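PDB 4UQW: protein CLPV1 from Pseudomonas aeruginosa, which is the ATPase of a type VI secretion system and probably disassembles the TssB-TssC sheath. Local coordinates for residues K125-S128 with L129-A132. Numbering follows the deposited sequence.
Sequences KTPS and LRHA
T126 and L129 pack flank to flank on the inner side of the first turn of helix 127-136, their side chains running the same way. The methyl CG2 of T126 stands 3.9 Å from CG of L129. The threonine torsion (chi1 -54°) divides its two branches: CG2, anti to the backbone N, meets the leucine, while OG1 hydrogen-bonds to the carbonyl O of G122 in the preceding helix. A beta-branched residue with a hydroxyl suits this place because its methyl packs on leucine and its OG1 bonds to G122. L129, an aliphatic residue fit for the interior, is buried, and both side chains also touch helix 92-108, T126 at E96 and R100, L129 at H93.

The carbonyls of T126, P127 and S128 take up the first helical N-H groups. O of T126 accepts the N-H of R130, with N 2.9 Å away, and also a weak bond from N of L129. The next two bonds of the series run from N of H131 to O of P127 and from N of A132 to O of S128.

The outer side is looser. P127 fits the first turn, where its missing N-H costs no helical bond. The R130 chain, bent at chi3 (31°), brings NH2 obliquely to 3.8 Å from CA of P127, while its NE makes a weak bond to O of L124. The imidazole of H131 leads away. P127, S128, R130 and H131 are all exposed, and the last three, being polar, suit solvent. Threonine at the N-cap position with proline following is a familiar way to begin an alpha-helix, although here the threonine hydroxyl ties back to the previous helix, joining helices 116-124 and 127-136 in this helical Clp-type N domain.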
ATOM      1  N   LYS A 125       8.797  -8.166  -1.720  1.00 18.06           N
ATOM      2  CA  LYS A 125       9.264  -9.523  -1.448  1.00 19.06           C
ATOM      3  C   LYS A 125       8.337 -10.631  -1.880  1.00 25.04           C
ATOM      4  O   LYS A 125       8.675 -11.802  -1.701  1.00 27.60           O
ATOM      5  CB  LYS A 125       9.533  -9.666   0.034  1.00 21.43           C
ATOM      6  CG  LYS A 125      10.682  -8.837   0.546  1.00 22.39           C
ATOM      7  CD  LYS A 125      12.039  -9.300  -0.001  1.00 27.24           C
ATOM      8  CE  LYS A 125      12.482 -10.661   0.585  1.00 32.86           C
ATOM      9  NZ  LYS A 125      13.865 -10.999   0.053  1.00 39.29           N
ATOM     10  N   THR A 126       7.197 -10.298  -2.469  1.00 18.82           N
ATOM     11  CA  THR A 126       6.220 -11.305  -2.889  1.00 18.14           C
ATOM     12  C   THR A 126       6.041 -11.139  -4.400  1.00 17.21           C
ATOM     13  O   THR A 126       5.490 -10.139  -4.775  1.00 18.84           O
ATOM     14  CB  THR A 126       4.894 -11.077  -2.180  1.00 23.96           C
ATOM     15  OG1 THR A 126       5.116 -11.026  -0.747  1.00 30.18           O
ATOM     16  CG2 THR A 126       3.853 -12.183  -2.543  1.00 26.36           C
ATOM     17  N   PRO A 127       6.459 -12.099  -5.220  1.00 21.96           N
ATOM     18  CA  PRO A 127       6.465 -11.807  -6.663  1.00 21.42           C
ATOM     19  C   PRO A 127       5.132 -11.377  -7.272  1.00 24.04           C
ATOM     20  O   PRO A 127       5.112 -10.447  -8.109  1.00 24.46           O
ATOM     21  CB  PRO A 127       6.924 -13.131  -7.249  1.00 27.80           C
ATOM     22  CG  PRO A 127       7.883 -13.643  -6.177  1.00 26.56           C
ATOM     23  CD  PRO A 127       7.248 -13.286  -4.863  1.00 21.42           C
ATOM     24  N   SER A 128       4.035 -11.999  -6.857  1.00 22.56           N
ATOM     25  CA  SER A 128       2.726 -11.590  -7.421  1.00 22.95           C
ATOM     26  C   SER A 128       2.341 -10.159  -7.043  1.00 21.26           C
ATOM     27  O   SER A 128       1.743  -9.411  -7.871  1.00 21.81           O
ATOM     28  CB  SER A 128       1.640 -12.546  -6.962  1.00 28.57           C
ATOM     29  OG  SER A 128       1.578 -12.535  -5.550  1.00 29.96           O
ATOM     30  N   LEU A 129       2.679  -9.719  -5.826  1.00 19.43           N
ATOM     31  CA  LEU A 129       2.377  -8.347  -5.404  1.00 16.32           C
ATOM     32  C   LEU A 129       3.316  -7.371  -6.069  1.00 17.03           C
ATOM     33  O   LEU A 129       2.872  -6.308  -6.497  1.00 17.62           O
ATOM     34  CB  LEU A 129       2.485  -8.205  -3.852  1.00 16.01           C
ATOM     35  CG  LEU A 129       1.528  -9.132  -3.124  1.00 17.64           C
ATOM     36  CD1 LEU A 129       1.741  -8.893  -1.630  1.00 19.56           C
ATOM     37  CD2 LEU A 129       0.044  -8.856  -3.481  1.00 24.47           C
ATOM     38  N   ARG A 130       4.579  -7.749  -6.235  1.00 17.77           N
ATOM     39  CA  ARG A 130       5.513  -6.834  -6.887  1.00 18.92           C
ATOM     40  C   ARG A 130       5.098  -6.632  -8.359  1.00 19.82           C
ATOM     41  O   ARG A 130       5.185  -5.504  -8.868  1.00 20.93           O
ATOM     42  CB  ARG A 130       6.946  -7.365  -6.779  1.00 19.86           C
ATOM     43  CG  ARG A 130       7.943  -6.465  -7.538  1.00 22.50           C
ATOM     44  CD  ARG A 130       9.373  -6.921  -7.423  1.00 29.83           C
ATOM     45  NE  ARG A 130       9.499  -8.367  -7.294  1.00 49.28           N
ATOM     46  CZ  ARG A 130       9.667  -9.216  -8.306  1.00 56.91           C
ATOM     47  NH1 ARG A 130       9.717  -8.762  -9.556  1.00 71.80           N
ATOM     48  NH2 ARG A 130       9.789 -10.521  -8.061  1.00 36.71           N
ATOM     49  N   HIS A 131       4.579  -7.684  -8.981  1.00 20.70           N
ATOM     50  CA  HIS A 131       4.150  -7.571 -10.378  1.00 21.94           C
ATOM     51  C   HIS A 131       2.933  -6.673 -10.469  1.00 21.05           C
ATOM     52  O   HIS A 131       2.804  -5.840 -11.422  1.00 22.56           O
ATOM     53  CB  HIS A 131       3.886  -8.987 -10.950  1.00 24.46           C
ATOM     54  CG  HIS A 131       3.330  -9.008 -12.333  1.00 37.69           C
ATOM     55  ND1 HIS A 131       4.093  -8.734 -13.446  1.00 43.56           N
ATOM     56  CD2 HIS A 131       2.082  -9.289 -12.783  1.00 43.28           C
ATOM     57  CE1 HIS A 131       3.336  -8.841 -14.526  1.00 44.89           C
ATOM     58  NE2 HIS A 131       2.111  -9.176 -14.149  1.00 43.86           N
ATOM     59  N   ALA A 132       2.031  -6.806  -9.493  1.00 20.69           N
ATOM     60  CA  ALA A 132       0.872  -5.898  -9.493  1.00 21.10           C
ATOM     61  C   ALA A 132       1.281  -4.446  -9.341  1.00 22.04           C
ATOM     62  O   ALA A 132       0.770  -3.550 -10.023  1.00 21.70           O
ATOM     63  CB  ALA A 132      -0.110  -6.300  -8.373  1.00 21.55           C
TER